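Local atomic coordinates of EDD domain protein, DegV family (Ruminococcus gnavus, PDB entry 3JR7), a protein that is of unknown function but probably binds lipids such as fatty acids. Residues C82-H93 and S111-Y122. Numbering follows the deposited sequence.
Sequences CPSPERYMESYH and SYNSAVLGKNLY
Tyr88 OH gives its proton to Ser111 OG at 2.6 Å, the serine oxygen lying in the plane of the phenol ring; Ser111 OG is also hydrogen-bonded to Asp27 of strand 22-27, so it has two partners. Ser114 OG donates to Pro83 O over 2.7 Å, coming from above the carbonyl plane, 37° out of it. Its short side chain puts a donor just where the loop turns into helix 85-92, 3.1 Å from Pro85 N, which has no hydrogen to share. Tyr92 OH donates to Ala115 O at 2.7 Å; Lys119 N approaches that oxygen from the other face of its plane, so the carbonyl keeps its helical bond while accepting the phenol.

Both helices pack on the same side of the parallel strands 22-27, 98-103 and 130-135 in the α/β domain, crossing at -58°. Tyr88 and Tyr92 are wedged between helix 111-122 and strands 22-27 and 98-103. Cys82 lines a pocket marked by a polyether, probably from the crystallisation liquor; whether lipid binds there is unproven.

Ala115 CB sits over the centre of the Tyr88 ring, 3.7 Å from its centroid, a CH-pi contact. Gly118, lacking a CB, leaves room for Pro85 O and Tyr88 CB. Pro85 fits as a knob among Ser114, Leu117, Gly118 and Leu121, Tyr92 among Ala115, Gly118, Lys119 and Tyr122. Tyr122 packs on Met89 CG, Tyr92 CB and His93, while the selenium of selenomethionine Met89 lies 3.8 Å from Leu121 CB.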
loop_
_atom_site.group_PDB
_atom_site.type_symbol
_atom_site.label_atom_id
_atom_site.label_comp_id
_atom_site.label_asym_id
_atom_site.label_seq_id
_atom_site.Cartn_x
_atom_site.Cartn_y
_atom_site.Cartn_z
ATOM N N CYS A 82 2.867 -1.196 -13.904
ATOM C CA CYS A 82 2.931 0.085 -13.187
ATOM C C CYS A 82 2.434 1.228 -14.103
ATOM O O CYS A 82 2.285 1.048 -15.302
ATOM C CB CYS A 82 4.357 0.315 -12.697
ATOM S SG CYS A 82 5.549 0.560 -14.078
ATOM N N PRO A 83 2.124 2.402 -13.546
ATOM C CA PRO A 83 1.724 3.507 -14.424
ATOM C C PRO A 83 2.911 3.975 -15.232
ATOM O O PRO A 83 4.043 3.723 -14.815
ATOM C CB PRO A 83 1.345 4.614 -13.434
ATOM C CG PRO A 83 1.153 3.925 -12.140
ATOM C CD PRO A 83 2.139 2.819 -12.138
ATOM N N SER A 84 2.659 4.630 -16.363
ATOM C CA SER A 84 3.716 5.109 -17.217
ATOM C C SER A 84 4.259 6.440 -16.708
ATOM O O SER A 84 3.565 7.189 -16.037
ATOM C CB SER A 84 3.187 5.324 -18.628
ATOM O OG SER A 84 2.343 6.440 -18.628
ATOM N N PRO A 85 5.483 6.778 -17.109
ATOM C CA PRO A 85 6.031 8.069 -16.689
ATOM C C PRO A 85 5.171 9.220 -17.183
ATOM O O PRO A 85 5.075 10.244 -16.509
ATOM C CB PRO A 85 7.408 8.096 -17.337
ATOM C CG PRO A 85 7.772 6.601 -17.422
ATOM C CD PRO A 85 6.499 5.911 -17.722
ATOM N N GLU A 86 4.521 9.037 -18.331
ATOM C CA GLU A 86 3.760 10.109 -18.932
ATOM C C GLU A 86 2.516 10.387 -18.129
ATOM O O GLU A 86 2.140 11.538 -17.976
ATOM C CB GLU A 86 3.396 9.769 -20.379
ATOM C CG GLU A 86 4.646 9.768 -21.293
ATOM C CD GLU A 86 5.567 8.523 -21.114
ATOM O OE1 GLU A 86 5.077 7.445 -20.671
ATOM O OE2 GLU A 86 6.777 8.634 -21.482
ATOM N N ARG A 87 1.880 9.333 -17.613
ATOM C CA ARG A 87 0.751 9.532 -16.743
ATOM C C ARG A 87 1.146 10.268 -15.461
ATOM O O ARG A 87 0.382 11.075 -14.952
ATOM C CB ARG A 87 0.108 8.220 -16.344
ATOM C CG ARG A 87 -1.406 8.289 -16.333
ATOM C CD ARG A 87 -1.987 7.530 -17.557
ATOM N NE ARG A 87 -1.178 6.318 -17.732
ATOM C CZ ARG A 87 -1.107 5.301 -16.852
ATOM N NH1 ARG A 87 -1.860 5.294 -15.720
ATOM N NH2 ARG A 87 -0.273 4.286 -17.129
ATOM N N TYR A 88 2.303 9.942 -14.898
ATOM C CA TYR A 88 2.728 10.633 -13.685
ATOM C C TYR A 88 2.990 12.100 -13.999
ATOM O O TYR A 88 2.550 13.006 -13.270
ATOM C CB TYR A 88 3.954 9.971 -13.097
ATOM C CG TYR A 88 3.673 8.813 -12.165
ATOM C CD1 TYR A 88 3.086 9.035 -10.913
ATOM C CD2 TYR A 88 4.108 7.512 -12.474
ATOM C CE1 TYR A 88 2.866 8.021 -10.060
ATOM C CE2 TYR A 88 3.933 6.474 -11.569
ATOM C CZ TYR A 88 3.291 6.754 -10.377
ATOM O OH TYR A 88 3.098 5.765 -9.468
HETATM N N MSE A 89 3.694 12.333 -15.114
HETATM C CA MSE A 89 3.964 13.721 -15.529
HETATM C C MSE A 89 2.702 14.551 -15.629
HETATM O O MSE A 89 2.641 15.672 -15.122
HETATM C CB MSE A 89 4.726 13.781 -16.859
HETATM C CG MSE A 89 5.130 15.220 -17.220
HETATM SE SE MSE A 89 5.687 15.394 -19.081
HETATM C CE MSE A 89 3.883 15.622 -19.827
ATOM N N GLU A 90 1.694 14.013 -16.279
ATOM C CA GLU A 90 0.440 14.732 -16.441
ATOM C C GLU A 90 -0.227 15.029 -15.090
ATOM O O GLU A 90 -0.823 16.090 -14.913
ATOM C CB GLU A 90 -0.511 13.945 -17.361
ATOM C CG GLU A 90 0.003 13.851 -18.814
ATOM C CD GLU A 90 -0.686 12.765 -19.678
ATOM O OE1 GLU A 90 -1.709 12.187 -19.231
ATOM O OE2 GLU A 90 -0.185 12.499 -20.810
ATOM N N SER A 91 -0.111 14.117 -14.126
ATOM C CA SER A 91 -0.675 14.355 -12.792
ATOM C C SER A 91 0.072 15.454 -12.034
ATOM O O SER A 91 -0.483 16.081 -11.136
ATOM C CB SER A 91 -0.700 13.075 -11.961
ATOM O OG SER A 91 0.614 12.734 -11.449
ATOM N N TYR A 92 1.333 15.674 -12.371
ATOM C CA TYR A 92 2.119 16.721 -11.706
ATOM C C TYR A 92 1.731 18.102 -12.246
ATOM O O TYR A 92 1.816 19.123 -11.565
ATOM C CB TYR A 92 3.626 16.489 -11.901
ATOM C CG TYR A 92 4.180 15.146 -11.497
ATOM C CD1 TYR A 92 3.482 14.288 -10.630
ATOM C CD2 TYR A 92 5.417 14.719 -11.976
ATOM C CE1 TYR A 92 4.010 13.040 -10.260
ATOM C CE2 TYR A 92 5.947 13.516 -11.611
ATOM C CZ TYR A 92 5.235 12.659 -10.752
ATOM O OH TYR A 92 5.791 11.448 -10.383
ATOM N N HIS A 93 1.327 18.148 -13.501
ATOM C CA HIS A 93 1.017 19.429 -14.153
ATOM C C HIS A 93 -0.386 19.893 -13.740
ATOM O O HIS A 93 -1.411 19.361 -14.217
ATOM C CB HIS A 93 1.119 19.207 -15.659
ATOM C CG HIS A 93 0.876 20.431 -16.486
ATOM N ND1 HIS A 93 1.622 21.581 -16.350
ATOM C CD2 HIS A 93 0.025 20.651 -17.511
ATOM C CE1 HIS A 93 1.202 22.479 -17.220
ATOM N NE2 HIS A 93 0.246 21.933 -17.944
ATOM N N SER A 111 6.706 1.255 -10.259
ATOM C CA SER A 111 5.877 2.457 -10.053
ATOM C C SER A 111 6.760 3.623 -9.573
ATOM O O SER A 111 6.683 4.717 -10.129
ATOM C CB SER A 111 4.711 2.184 -9.074
ATOM O OG SER A 111 3.869 3.328 -8.944
ATOM N N TYR A 112 7.587 3.376 -8.561
ATOM C CA TYR A 112 8.557 4.366 -8.057
ATOM C C TYR A 112 9.432 4.936 -9.195
ATOM O O TYR A 112 9.472 6.132 -9.422
ATOM C CB TYR A 112 9.489 3.792 -6.997
ATOM C CG TYR A 112 10.500 4.819 -6.502
ATOM C CD1 TYR A 112 10.104 5.886 -5.685
ATOM C CD2 TYR A 112 11.830 4.725 -6.840
ATOM C CE1 TYR A 112 11.020 6.853 -5.251
ATOM C CE2 TYR A 112 12.765 5.698 -6.406
ATOM C CZ TYR A 112 12.348 6.749 -5.633
ATOM O OH TYR A 112 13.266 7.686 -5.214
ATOM N N ASN A 113 10.128 4.071 -9.901
ATOM C CA ASN A 113 10.991 4.555 -11.004
ATOM C C ASN A 113 10.261 5.370 -12.091
ATOM O O ASN A 113 10.775 6.385 -12.646
ATOM C CB ASN A 113 11.724 3.369 -11.601
ATOM C CG ASN A 113 12.845 2.881 -10.716
ATOM O OD1 ASN A 113 13.256 3.548 -9.758
ATOM N ND2 ASN A 113 13.363 1.712 -11.045
ATOM N N SER A 114 9.041 4.939 -12.380
ATOM C CA SER A 114 8.188 5.625 -13.303
ATOM C C SER A 114 7.817 7.039 -12.860
ATOM O O SER A 114 7.897 7.976 -13.661
ATOM C CB SER A 114 6.959 4.805 -13.522
ATOM O OG SER A 114 6.170 5.397 -14.469
ATOM N N ALA A 115 7.440 7.168 -11.590
ATOM C CA ALA A 115 7.131 8.440 -10.968
ATOM C C ALA A 115 8.338 9.403 -11.021
ATOM O O ALA A 115 8.174 10.583 -11.313
ATOM C CB ALA A 115 6.683 8.235 -9.514
ATOM N N VAL A 116 9.537 8.871 -10.759
ATOM C CA VAL A 116 10.779 9.639 -10.834
ATOM C C VAL A 116 11.074 10.118 -12.267
ATOM O O VAL A 116 11.413 11.293 -12.508
ATOM C CB VAL A 116 11.968 8.841 -10.214
ATOM C CG1 VAL A 116 13.390 9.553 -10.507
ATOM C CG2 VAL A 116 11.757 8.665 -8.707
ATOM N N LEU A 117 10.925 9.227 -13.230
ATOM C CA LEU A 117 11.144 9.570 -14.627
ATOM C C LEU A 117 10.079 10.604 -15.051
ATOM O O LEU A 117 10.366 11.540 -15.808
ATOM C CB LEU A 117 11.081 8.275 -15.477
ATOM C CG LEU A 117 11.619 8.284 -16.870
ATOM C CD1 LEU A 117 13.110 8.761 -16.841
ATOM C CD2 LEU A 117 11.486 6.842 -17.443
ATOM N N GLY A 118 8.848 10.446 -14.568
ATOM C CA GLY A 118 7.815 11.421 -14.833
ATOM C C GLY A 118 8.206 12.827 -14.379
ATOM O O GLY A 118 7.870 13.823 -15.031
ATOM N N LYS A 119 8.903 12.906 -13.256
ATOM C CA LYS A 119 9.411 14.184 -12.771
ATOM C C LYS A 119 10.501 14.745 -13.715
ATOM O O LYS A 119 10.541 15.953 -14.003
ATOM C CB LYS A 119 9.928 14.040 -11.329
ATOM C CG LYS A 119 10.664 15.240 -10.848
ATOM C CD LYS A 119 11.160 15.064 -9.439
ATOM C CE LYS A 119 11.971 16.305 -9.037
ATOM N NZ LYS A 119 12.244 16.384 -7.599
ATOM N N ASN A 120 11.352 13.869 -14.245
ATOM C CA ASN A 120 12.383 14.323 -15.191
ATOM C C ASN A 120 11.735 14.883 -16.457
ATOM O O ASN A 120 12.101 15.968 -16.927
ATOM C CB ASN A 120 13.369 13.197 -15.470
ATOM C CG ASN A 120 14.188 12.858 -14.236
ATOM O OD1 ASN A 120 14.353 13.693 -13.364
ATOM N ND2 ASN A 120 14.655 11.640 -14.130
ATOM N N LEU A 121 10.731 14.181 -16.966
ATOM C CA LEU A 121 9.990 14.623 -18.141
ATOM C C LEU A 121 9.292 15.942 -17.836
ATOM O O LEU A 121 9.335 16.885 -18.651
ATOM C CB LEU A 121 8.978 13.553 -18.591
ATOM C CG LEU A 121 9.590 12.209 -19.038
ATOM C CD1 LEU A 121 8.449 11.228 -19.377
ATOM C CD2 LEU A 121 10.579 12.428 -20.226
ATOM N N TYR A 122 8.647 16.025 -16.676
ATOM C CA TYR A 122 7.997 17.306 -16.262
ATOM C C TYR A 122 8.947 18.489 -16.391
ATOM O O TYR A 122 8.587 19.550 -16.919
ATOM C CB TYR A 122 7.446 17.256 -14.802
ATOM C CG TYR A 122 6.722 18.523 -14.457
ATOM C CD1 TYR A 122 5.369 18.665 -14.718
ATOM C CD2 TYR A 122 7.405 19.611 -13.974
ATOM C CE1 TYR A 122 4.716 19.863 -14.471
ATOM C CE2 TYR A 122 6.742 20.828 -13.722
ATOM C CZ TYR A 122 5.419 20.927 -13.982
ATOM O OH TYR A 122 4.791 22.123 -13.774
#